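Long-range contacts in ATP-dependent CLP protease, putative (Plasmodium falciparum, PDB 2F6I), which probably hydrolyses proteins to small peptides as the serine-protease part of an ATP-dependent Clp system, this chain being its catalytic domain in a fourteen-chain assembly: residues C[62-67]-C[95-100]; C[101-106]-C[123-128]. All blocks are in the same frame, centred on the assembly; numbering follows the deposited sequence.

Contact 1 of 2, residues C[62-67]-C[95-100]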
loop_
_atom_site.group_PDB
_atom_site.type_symbol
_atom_site.label_atom_id
_atom_site.label_comp_id
_atom_site.label_asym_id
_atom_site.label_seq_id
_atom_site.Cartn_x
_atom_site.Cartn_y
_atom_site.Cartn_z
ATOM N N TYR C 62 -27.344 15.568 29.869
ATOM C CA TYR C 62 -27.473 17.015 29.758
ATOM C C TYR C 62 -28.933 17.434 29.753
ATOM O O TYR C 62 -29.335 18.305 30.521
ATOM C CB TYR C 62 -26.788 17.527 28.487
ATOM C CG TYR C 62 -27.006 19.007 28.245
ATOM C CD1 TYR C 62 -28.121 19.463 27.540
ATOM C CD2 TYR C 62 -26.119 19.954 28.754
ATOM C CE1 TYR C 62 -28.346 20.823 27.348
ATOM C CE2 TYR C 62 -26.337 21.317 28.569
ATOM C CZ TYR C 62 -27.452 21.744 27.865
ATOM O OH TYR C 62 -27.676 23.091 27.682
ATOM N N LEU C 63 -29.723 16.818 28.882
ATOM C CA LEU C 63 -31.139 17.143 28.790
ATOM C C LEU C 63 -31.840 16.926 30.127
ATOM O O LEU C 63 -32.506 17.823 30.638
ATOM C CB LEU C 63 -31.816 16.297 27.706
ATOM C CG LEU C 63 -31.430 16.585 26.250
ATOM C CD1 LEU C 63 -32.146 15.612 25.323
ATOM C CD2 LEU C 63 -31.793 18.019 25.898
ATOM N N ASP C 64 -31.679 15.739 30.701
ATOM C CA ASP C 64 -32.321 15.433 31.972
ATOM C C ASP C 64 -31.926 16.435 33.051
ATOM O O ASP C 64 -32.623 16.585 34.051
ATOM C CB ASP C 64 -31.964 14.019 32.428
ATOM C CG ASP C 64 -32.923 13.489 33.478
ATOM O OD1 ASP C 64 -34.141 13.459 33.198
ATOM O OD2 ASP C 64 -32.466 13.104 34.577
ATOM N N ASN C 65 -30.810 17.125 32.840
ATOM C CA ASN C 65 -30.336 18.111 33.800
ATOM C C ASN C 65 -31.122 19.417 33.675
ATOM O O ASN C 65 -31.289 20.143 34.654
ATOM C CB ASN C 65 -28.846 18.382 33.587
ATOM C CG ASN C 65 -28.227 19.176 34.725
ATOM O OD1 ASN C 65 -28.705 20.255 35.074
ATOM N ND2 ASN C 65 -27.157 18.642 35.307
ATOM N N ILE C 66 -31.599 19.710 32.467
ATOM C CA ILE C 66 -32.373 20.923 32.218
ATOM C C ILE C 66 -33.719 20.790 32.920
ATOM O O ILE C 66 -34.045 21.563 33.819
ATOM C CB ILE C 66 -32.614 21.129 30.705
ATOM C CG1 ILE C 66 -31.276 21.165 29.960
ATOM C CG2 ILE C 66 -33.396 22.413 30.471
ATOM C CD1 ILE C 66 -30.334 22.262 30.421
ATOM N N ASN C 67 -34.498 19.804 32.492
ATOM C CA ASN C 67 -35.800 19.517 33.082
ATOM C C ASN C 67 -36.047 18.024 32.907
ATOM O O ASN C 67 -35.160 17.296 32.465
ATOM C CB ASN C 67 -36.908 20.319 32.398
ATOM C CG ASN C 67 -36.975 20.069 30.909
ATOM O OD1 ASN C 67 -36.480 20.865 30.112
ATOM N ND2 ASN C 67 -37.581 18.952 30.524
ATOM N N ILE C 95 -31.932 8.312 34.047
ATOM C CA ILE C 95 -32.524 9.642 34.020
ATOM C C ILE C 95 -34.010 9.625 34.371
ATOM O O ILE C 95 -34.691 8.614 34.202
ATOM C CB ILE C 95 -32.334 10.311 32.637
ATOM C CG1 ILE C 95 -33.059 9.511 31.556
ATOM C CG2 ILE C 95 -30.853 10.397 32.309
ATOM C CD1 ILE C 95 -33.028 10.161 30.190
ATOM N N LYS C 96 -34.501 10.755 34.867
ATOM C CA LYS C 96 -35.900 10.890 35.248
ATOM C C LYS C 96 -36.809 11.018 34.032
ATOM O O LYS C 96 -37.888 10.426 33.992
ATOM C CB LYS C 96 -36.080 12.108 36.161
ATOM C CG LYS C 96 -35.921 11.806 37.648
ATOM C CD LYS C 96 -34.627 11.064 37.949
ATOM C CE LYS C 96 -34.573 10.610 39.402
ATOM N NZ LYS C 96 -33.369 9.774 39.677
ATOM N N SER C 97 -36.364 11.790 33.043
ATOM C CA SER C 97 -37.135 12.005 31.825
ATOM C C SER C 97 -37.534 10.694 31.160
ATOM O O SER C 97 -36.762 9.736 31.125
ATOM C CB SER C 97 -36.333 12.835 30.822
ATOM O OG SER C 97 -36.026 14.115 31.332
ATOM N N ASP C 98 -38.753 10.657 30.635
ATOM C CA ASP C 98 -39.231 9.477 29.939
ATOM C C ASP C 98 -38.758 9.598 28.500
ATOM O O ASP C 98 -38.600 10.702 27.979
ATOM C CB ASP C 98 -40.752 9.400 30.003
ATOM C CG ASP C 98 -41.253 8.856 31.329
ATOM O OD1 ASP C 98 -40.837 9.380 32.383
ATOM O OD2 ASP C 98 -42.062 7.905 31.322
ATOM N N ILE C 99 -38.532 8.462 27.857
ATOM C CA ILE C 99 -38.045 8.462 26.490
ATOM C C ILE C 99 -38.972 7.780 25.503
ATOM O O ILE C 99 -39.263 6.594 25.639
ATOM C CB ILE C 99 -36.671 7.763 26.409
ATOM C CG1 ILE C 99 -35.650 8.530 27.249
ATOM C CG2 ILE C 99 -36.223 7.649 24.956
ATOM C CD1 ILE C 99 -34.267 7.924 27.246
ATOM N N GLN C 100 -39.447 8.524 24.510
ATOM C CA GLN C 100 -40.284 7.908 23.495
ATOM C C GLN C 100 -39.389 7.627 22.298
ATOM O O GLN C 100 -38.654 8.496 21.836
ATOM C CB GLN C 100 -41.471 8.796 23.112
ATOM C CG GLN C 100 -41.167 10.230 22.785
ATOM C CD GLN C 100 -42.430 10.991 22.419
ATOM O OE1 GLN C 100 -42.945 10.863 21.307
ATOM N NE2 GLN C 100 -42.949 11.771 23.365
#

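Contact 2 of 2, residues C[101-106]-C[123-128]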
loop_
_atom_site.group_PDB
_atom_site.type_symbol
_atom_site.label_atom_id
_atom_site.label_comp_id
_atom_site.label_asym_id
_atom_site.label_seq_id
_atom_site.Cartn_x
_atom_site.Cartn_y
_atom_site.Cartn_z
ATOM N N THR C 101 -39.442 6.389 21.821
ATOM C CA THR C 101 -38.616 5.952 20.708
ATOM C C THR C 101 -39.375 5.806 19.396
ATOM O O THR C 101 -40.478 5.261 19.359
ATOM C CB THR C 101 -37.955 4.601 21.033
ATOM O OG1 THR C 101 -38.970 3.646 21.366
ATOM C CG2 THR C 101 -37.004 4.743 22.207
ATOM N N ILE C 102 -38.771 6.298 18.320
ATOM C CA ILE C 102 -39.362 6.209 16.993
ATOM C C ILE C 102 -38.300 5.672 16.043
ATOM O O ILE C 102 -37.232 6.266 15.880
ATOM C CB ILE C 102 -39.845 7.581 16.491
ATOM C CG1 ILE C 102 -40.892 8.143 17.457
ATOM C CG2 ILE C 102 -40.442 7.441 15.094
ATOM C CD1 ILE C 102 -41.485 9.473 17.026
ATOM N N SER C 103 -38.591 4.539 15.420
ATOM C CA SER C 103 -37.644 3.926 14.507
ATOM C C SER C 103 -38.044 4.099 13.057
ATOM O O SER C 103 -39.224 4.192 12.729
ATOM C CB SER C 103 -37.530 2.432 14.795
ATOM O OG SER C 103 -38.719 1.766 14.404
ATOM N N PHE C 104 -37.040 4.156 12.194
ATOM C CA PHE C 104 -37.258 4.251 10.762
ATOM C C PHE C 104 -36.012 3.730 10.064
ATOM O O PHE C 104 -34.927 3.729 10.642
ATOM C CB PHE C 104 -37.593 5.686 10.319
ATOM C CG PHE C 104 -36.498 6.689 10.551
ATOM C CD1 PHE C 104 -36.595 7.611 11.589
ATOM C CD2 PHE C 104 -35.402 6.757 9.697
ATOM C CE1 PHE C 104 -35.619 8.593 11.771
ATOM C CE2 PHE C 104 -34.420 7.734 9.870
ATOM C CZ PHE C 104 -34.531 8.654 10.909
ATOM N N GLY C 105 -36.177 3.256 8.836
ATOM C CA GLY C 105 -35.046 2.730 8.096
ATOM C C GLY C 105 -34.709 1.314 8.513
ATOM O O GLY C 105 -35.393 0.364 8.135
ATOM N N LEU C 106 -33.652 1.168 9.301
ATOM C CA LEU C 106 -33.231 -0.143 9.760
ATOM C C LEU C 106 -32.793 -0.080 11.211
ATOM O O LEU C 106 -32.038 0.810 11.603
ATOM C CB LEU C 106 -32.075 -0.655 8.898
ATOM C CG LEU C 106 -31.632 -2.089 9.177
ATOM C CD1 LEU C 106 -32.800 -3.009 8.917
ATOM C CD2 LEU C 106 -30.463 -2.469 8.289
ATOM N N ARG C 123 -43.582 3.816 22.083
ATOM C CA ARG C 123 -42.577 3.215 21.216
ATOM C C ARG C 123 -43.237 3.108 19.852
ATOM O O ARG C 123 -44.218 2.385 19.682
ATOM C CB ARG C 123 -42.186 1.831 21.730
ATOM C CG ARG C 123 -41.622 1.841 23.145
ATOM C CD ARG C 123 -41.386 0.425 23.638
ATOM N NE ARG C 123 -42.601 -0.377 23.535
ATOM C CZ ARG C 123 -42.650 -1.690 23.728
ATOM N NH1 ARG C 123 -41.548 -2.361 24.039
ATOM N NH2 ARG C 123 -43.801 -2.334 23.593
ATOM N N LYS C 124 -42.705 3.843 18.881
ATOM C CA LYS C 124 -43.280 3.844 17.546
ATOM C C LYS C 124 -42.291 3.488 16.444
ATOM O O LYS C 124 -41.092 3.333 16.679
ATOM C CB LYS C 124 -43.896 5.212 17.251
ATOM C CG LYS C 124 -44.914 5.664 18.281
ATOM C CD LYS C 124 -45.516 7.012 17.910
ATOM C CE LYS C 124 -46.543 7.460 18.937
ATOM N NZ LYS C 124 -47.188 8.749 18.557
ATOM N N SER C 125 -42.818 3.369 15.232
ATOM C CA SER C 125 -42.016 3.036 14.071
ATOM C C SER C 125 -42.728 3.447 12.794
ATOM O O SER C 125 -43.945 3.305 12.681
ATOM C CB SER C 125 -41.743 1.530 14.034
ATOM O OG SER C 125 -41.209 1.142 12.780
ATOM N N LEU C 126 -41.970 3.980 11.841
ATOM C CA LEU C 126 -42.541 4.364 10.563
ATOM C C LEU C 126 -42.785 3.055 9.808
ATOM O O LEU C 126 -42.128 2.049 10.076
ATOM C CB LEU C 126 -41.582 5.287 9.804
ATOM C CG LEU C 126 -41.537 6.724 10.337
ATOM C CD1 LEU C 126 -40.439 7.499 9.649
ATOM C CD2 LEU C 126 -42.882 7.397 10.100
ATOM N N PRO C 127 -43.728 3.057 8.853
ATOM C CA PRO C 127 -44.131 1.916 8.021
ATOM C C PRO C 127 -43.064 1.009 7.389
ATOM O O PRO C 127 -43.122 -0.214 7.535
ATOM C CB PRO C 127 -45.015 2.564 6.954
ATOM C CG PRO C 127 -45.587 3.736 7.647
ATOM C CD PRO C 127 -44.395 4.285 8.384
ATOM N N ASN C 128 -42.104 1.600 6.681
ATOM C CA ASN C 128 -41.074 0.824 5.988
ATOM C C ASN C 128 -39.857 0.361 6.779
ATOM O O ASN C 128 -38.970 -0.284 6.228
ATOM C CB ASN C 128 -40.612 1.597 4.754
ATOM C CG ASN C 128 -41.701 1.707 3.705
ATOM O OD1 ASN C 128 -41.997 2.796 3.208
ATOM N ND2 ASN C 128 -42.304 0.572 3.361
#

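Contact 1 of 2, residues C[62-67]-C[95-100]
D64 holds CG opposite its own backbone N (chi1 -162°), which carries the carboxylate off helix 50-66 to the loop at S97, while S97 turns OG back beside its own N (chi1 -62°). Both donors of S97 therefore meet the same oxygen. S97 N lies 2.8 Å from D64 OD1, and the N-H...O angle of 164° makes this bond nearly straight. S97 OG lies 2.7 Å from D64 OD1. The two arrive differently. The amide comes on the syn side and somewhat out of the carboxylate plane, whereas the hydroxyl uses the anti lone pair, away from OD2. The second oxygen is also taken, since K96 N donates to D64 OD2 at 3.1 Å from above the plane. Next to these bonds the I95 side chain runs across that of D64 at a slant, with I95 CB 3.3 Å from D64 CG and I95 CG2 3.8 Å from D64 CB. The lysine contributes its backbone rather than its charge: K96 NZ stays 6.2 Å from D64 OD2. Half of the 179 Å² buried here belongs to D64. R40 donates to S97 OG from the same chain, and Y62, two residues earlier on the helix, meets F35 of a second subunit ring edge to face. Three hydrogen bonds from two consecutive residues fix the rotation of the carboxylate and join the end of the helix to the loop leading into strand 99-104. With so many donors gathered, and R40 one hydroxyl behind them, the charged form of D64 is probably favoured.

Contact 2 of 2, residues C[101-106]-C[123-128]
K124 has more surface buried here than any other residue, 56 Å², and its backbone brackets I102. K124 N donates to T101 O at 2.7 Å, almost straight. K124 O accepts from S103 N at 3.0 Å. Only the base of the lysine side chain meets I102 (K124 CB to I102 CG1, 4.2 Å); its extended end leads away. L126 continues the pattern, giving its N to S103 O at 2.9 Å. It then covers the start of the neighbouring phenylalanine with one methyl: L126 CD1 meets F104 CB at 3.4 Å, the two side chains running alongside and pointing the same way. I57 of a third subunit also packs on F104, and D90 of that subunit packs on L126, so this apolar pair lies at a subunit interface. At the other end T101, with chi1 at 56°, sets OG1 against the aliphatic base of the arginine, 3.7 Å from R123 CG. That hydroxyl is hydrogen-bonded to L115 O, while the R123 guanidinium reaches D198 in a salt bridge and A116 O. K124 N and O both bond to the one neighbouring strand, at the residues before and after I102, which with an angle of 18° between the short strand axes identifies parallel pairing. Helix 109-116 links these adjacent strands of the parallel sheet, as in a beta-alpha-beta crossover, here within the ClpP/crotonase fold of peptidase family S14.

From the N terminus, the chain leaves helix 50-66, runs through strand 71-77 and helix 82-94, and returns at residues 95-100, where contact 1 closes this first loop. Without a gap in sequence, residues 101-106 open contact 2; the chain then passes strand 106-107 and helix 109-116 and comes back at 123-128 to close the second loop. The loops stand in series, neither nesting nor crossing, and the contact centres lie about 21 Å apart. Strand 99-104 is their common element: its N-terminal approach is tied to the end of helix 50-66, and its later residues pair with strand 123-125, joining a flanking helix to the parallel sheet.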